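Local coordinates for pyridoxal 5'-phosphate synthase subunit PdxT (Thermus thermophilus, PDB 2YWD), which probably hydrolyses glutamine to glutamate and ammonia, the ammonia being channelled to the partner subunit PdxS for pyridoxal 5'-phosphate synthesis, at residues 159-167 against 181-189. Numbering follows the deposited sequence.
Sequences VLVRQGKVL and LHRYFLELA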
loop_
_atom_site.group_PDB
_atom_site.type_symbol
_atom_site.label_atom_id
_atom_site.label_comp_id
_atom_site.label_asym_id
_atom_site.label_seq_id
_atom_site.Cartn_x
_atom_site.Cartn_y
_atom_site.Cartn_z
ATOM N N VAL A 159 10.645 0.551 -5.961
ATOM C CA VAL A 159 10.002 -0.295 -4.954
ATOM C C VAL A 159 9.093 0.506 -4.022
ATOM O O VAL A 159 8.315 -0.068 -3.263
ATOM C CB VAL A 159 11.035 -1.082 -4.114
ATOM C CG1 VAL A 159 11.785 -2.059 -5.018
ATOM C CG2 VAL A 159 11.999 -0.132 -3.428
ATOM N N LEU A 160 9.211 1.829 -4.070
ATOM C CA LEU A 160 8.361 2.719 -3.273
ATOM C C LEU A 160 8.003 3.869 -4.202
ATOM O O LEU A 160 8.885 4.585 -4.675
ATOM C CB LEU A 160 9.091 3.262 -2.040
ATOM C CG LEU A 160 8.240 4.223 -1.187
ATOM C CD1 LEU A 160 7.035 3.469 -0.624
ATOM C CD2 LEU A 160 9.068 4.806 -0.045
ATOM N N VAL A 161 6.713 4.035 -4.479
ATOM C CA VAL A 161 6.280 5.090 -5.382
ATOM C C VAL A 161 5.149 5.914 -4.791
ATOM O O VAL A 161 4.403 5.443 -3.935
ATOM C CB VAL A 161 5.814 4.510 -6.732
ATOM C CG1 VAL A 161 6.934 3.697 -7.366
ATOM C CG2 VAL A 161 4.577 3.645 -6.530
ATOM N N ARG A 162 5.026 7.147 -5.264
ATOM C CA ARG A 162 3.992 8.048 -4.778
ATOM C C ARG A 162 3.315 8.817 -5.907
ATOM O O ARG A 162 3.962 9.249 -6.860
ATOM C CB ARG A 162 4.592 9.038 -3.774
ATOM C CG ARG A 162 3.626 10.126 -3.318
ATOM C CD ARG A 162 4.254 11.059 -2.290
ATOM N NE ARG A 162 3.342 12.144 -1.930
ATOM C CZ ARG A 162 3.590 13.075 -1.011
ATOM N NH1 ARG A 162 4.732 13.070 -0.334
ATOM N NH2 ARG A 162 2.691 14.020 -0.771
ATOM N N GLN A 163 2.003 8.962 -5.788
ATOM C CA GLN A 163 1.203 9.699 -6.750
ATOM C C GLN A 163 0.225 10.508 -5.916
ATOM O O GLN A 163 -0.825 10.003 -5.519
ATOM C CB GLN A 163 0.442 8.743 -7.665
ATOM C CG GLN A 163 -0.533 9.433 -8.598
ATOM C CD GLN A 163 -1.367 8.447 -9.390
ATOM O OE1 GLN A 163 -0.862 7.752 -10.273
ATOM N NE2 GLN A 163 -2.654 8.373 -9.070
ATOM N N GLY A 164 0.582 11.758 -5.637
ATOM C CA GLY A 164 -0.285 12.596 -4.829
ATOM C C GLY A 164 -0.370 12.040 -3.420
ATOM O O GLY A 164 0.650 11.885 -2.748
ATOM N N LYS A 165 -1.580 11.722 -2.973
ATOM C CA LYS A 165 -1.767 11.177 -1.635
ATOM C C LYS A 165 -1.867 9.655 -1.627
ATOM O O LYS A 165 -2.375 9.062 -0.677
ATOM C CB LYS A 165 -3.003 11.802 -0.985
ATOM C CG LYS A 165 -2.766 13.238 -0.537
ATOM C CD LYS A 165 -3.998 13.836 0.114
ATOM C CE LYS A 165 -3.670 15.158 0.802
ATOM N NZ LYS A 165 -3.048 16.140 -0.128
ATOM N N VAL A 166 -1.372 9.034 -2.694
ATOM C CA VAL A 166 -1.372 7.578 -2.826
ATOM C C VAL A 166 0.076 7.106 -2.771
ATOM O O VAL A 166 0.908 7.524 -3.580
ATOM C CB VAL A 166 -1.987 7.127 -4.168
ATOM C CG1 VAL A 166 -1.913 5.606 -4.293
ATOM C CG2 VAL A 166 -3.431 7.581 -4.256
ATOM N N LEU A 167 0.367 6.236 -1.812
ATOM C CA LEU A 167 1.707 5.707 -1.614
ATOM C C LEU A 167 1.651 4.190 -1.755
ATOM O O LEU A 167 0.695 3.562 -1.298
ATOM C CB LEU A 167 2.194 6.081 -0.213
ATOM C CG LEU A 167 3.629 5.730 0.173
ATOM C CD1 LEU A 167 4.599 6.528 -0.689
ATOM C CD2 LEU A 167 3.844 6.049 1.649
ATOM N N LEU A 181 8.480 5.192 7.851
ATOM C CA LEU A 181 7.766 5.218 6.582
ATOM C C LEU A 181 6.279 5.440 6.866
ATOM O O LEU A 181 5.584 6.105 6.096
ATOM C CB LEU A 181 7.992 3.917 5.796
ATOM C CG LEU A 181 7.428 3.884 4.368
ATOM C CD1 LEU A 181 7.751 5.189 3.628
ATOM C CD2 LEU A 181 8.015 2.678 3.620
ATOM N N HIS A 182 5.790 4.894 7.977
ATOM C CA HIS A 182 4.390 5.092 8.342
ATOM C C HIS A 182 4.161 6.561 8.691
ATOM O O HIS A 182 3.145 7.148 8.315
ATOM C CB HIS A 182 4.000 4.213 9.536
ATOM C CG HIS A 182 3.734 2.785 9.175
ATOM N ND1 HIS A 182 4.739 1.893 8.866
ATOM C CD2 HIS A 182 2.572 2.097 9.065
ATOM C CE1 HIS A 182 4.208 0.717 8.583
ATOM N NE2 HIS A 182 2.896 0.813 8.696
ATOM N N ARG A 183 5.107 7.157 9.413
ATOM C CA ARG A 183 4.984 8.568 9.785
ATOM C C ARG A 183 5.010 9.432 8.524
ATOM O O ARG A 183 4.262 10.405 8.408
ATOM C CB ARG A 183 6.117 8.978 10.740
ATOM C CG ARG A 183 6.156 10.479 11.062
ATOM C CD ARG A 183 4.850 10.964 11.685
ATOM N NE ARG A 183 4.699 10.544 13.076
ATOM C CZ ARG A 183 3.577 10.673 13.778
ATOM N NH1 ARG A 183 2.498 11.205 13.216
ATOM N NH2 ARG A 183 3.537 10.294 15.047
ATOM N N TYR A 184 5.875 9.071 7.578
ATOM C CA TYR A 184 5.977 9.800 6.314
ATOM C C TYR A 184 4.590 9.823 5.666
ATOM O O TYR A 184 4.140 10.855 5.156
ATOM C CB TYR A 184 6.975 9.097 5.387
ATOM C CG TYR A 184 7.036 9.662 3.985
ATOM C CD1 TYR A 184 7.740 10.836 3.711
ATOM C CD2 TYR A 184 6.372 9.033 2.934
ATOM C CE1 TYR A 184 7.779 11.370 2.419
ATOM C CE2 TYR A 184 6.402 9.556 1.646
ATOM C CZ TYR A 184 7.106 10.723 1.393
ATOM O OH TYR A 184 7.136 11.243 0.117
ATOM N N PHE A 185 3.917 8.677 5.694
ATOM C CA PHE A 185 2.578 8.555 5.124
ATOM C C PHE A 185 1.560 9.417 5.872
ATOM O O PHE A 185 0.762 10.129 5.254
ATOM C CB PHE A 185 2.124 7.087 5.134
ATOM C CG PHE A 185 0.680 6.895 4.740
ATOM C CD1 PHE A 185 0.201 7.395 3.531
ATOM C CD2 PHE A 185 -0.203 6.229 5.586
ATOM C CE1 PHE A 185 -1.140 7.236 3.170
ATOM C CE2 PHE A 185 -1.547 6.063 5.235
ATOM C CZ PHE A 185 -2.014 6.568 4.023
ATOM N N LEU A 186 1.582 9.361 7.199
ATOM C CA LEU A 186 0.639 10.149 7.984
ATOM C C LEU A 186 0.845 11.643 7.752
ATOM O O LEU A 186 -0.116 12.414 7.725
ATOM C CB LEU A 186 0.779 9.830 9.474
ATOM C CG LEU A 186 0.477 8.383 9.866
ATOM C CD1 LEU A 186 0.392 8.287 11.385
ATOM C CD2 LEU A 186 -0.835 7.931 9.230
ATOM N N GLU A 187 2.097 12.048 7.583
ATOM C CA GLU A 187 2.408 13.452 7.343
ATOM C C GLU A 187 1.800 13.914 6.021
ATOM O O GLU A 187 1.206 14.989 5.948
ATOM C CB GLU A 187 3.926 13.668 7.329
ATOM C CG GLU A 187 4.590 13.534 8.700
ATOM C CD GLU A 187 4.411 14.769 9.574
ATOM O OE1 GLU A 187 5.034 15.808 9.267
ATOM O OE2 GLU A 187 3.648 14.703 10.567
ATOM N N LEU A 188 1.933 13.103 4.975
ATOM C CA LEU A 188 1.381 13.484 3.682
ATOM C C LEU A 188 -0.150 13.422 3.694
ATOM O O LEU A 188 -0.812 14.074 2.882
ATOM C CB LEU A 188 1.963 12.598 2.569
ATOM C CG LEU A 188 1.529 11.141 2.384
ATOM C CD1 LEU A 188 0.172 11.084 1.690
ATOM C CD2 LEU A 188 2.565 10.418 1.534
ATOM N N ALA A 189 -0.709 12.650 4.621
ATOM C CA ALA A 189 -2.161 12.525 4.743
ATOM C C ALA A 189 -2.698 13.672 5.598
ATOM O O ALA A 189 -3.909 13.864 5.713
ATOM C CB ALA A 189 -2.525 11.189 5.378
#
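L167 lies at the middle of the buried, apolar side of this contact, where a helix lies alongside a β-hairpin: its CD2 branch lies 4.0 Å from CB of F185 and meets the edge of the Y184 ring. One turn earlier in the helix, L160 and L181 meet by their methyl ends, CD2 to CD1 at 3.9 Å. The L181 side chain is about 8 Å from that of E174 and slightly farther from H172, both predicted charge-relay residues.

The opposite end, at the Q163-V166 type II' turn, is polar and more exposed. Fully extended with CG anti to the backbone N (chi1 174°), R162 carries its guanidinium to the helix, where L188 CD2 sits 3.7 Å above the centre of one face. Two in-plane bonds fix its rotation: NE donates to G164 O at 2.8 Å, and NH1 to Y184 OH at 3.1 Å, bent to 150°. With the guanidinium gone, as in an alanine, Y184 OH and G164 O would probably each lose a donor and L188 CD2 the flat group it covers. On the solvent side, L188 CD1 rests 3.9 Å from K165 CA, and K165 CE 3.7 Å from L188 O.

Helix 180-189 packs on one face of the central mixed sheet of the class I glutamine amidotransferase fold, with Y184 touching L151 of edge strand 149-154, while F185 reaches strands 76-80 and 42-45.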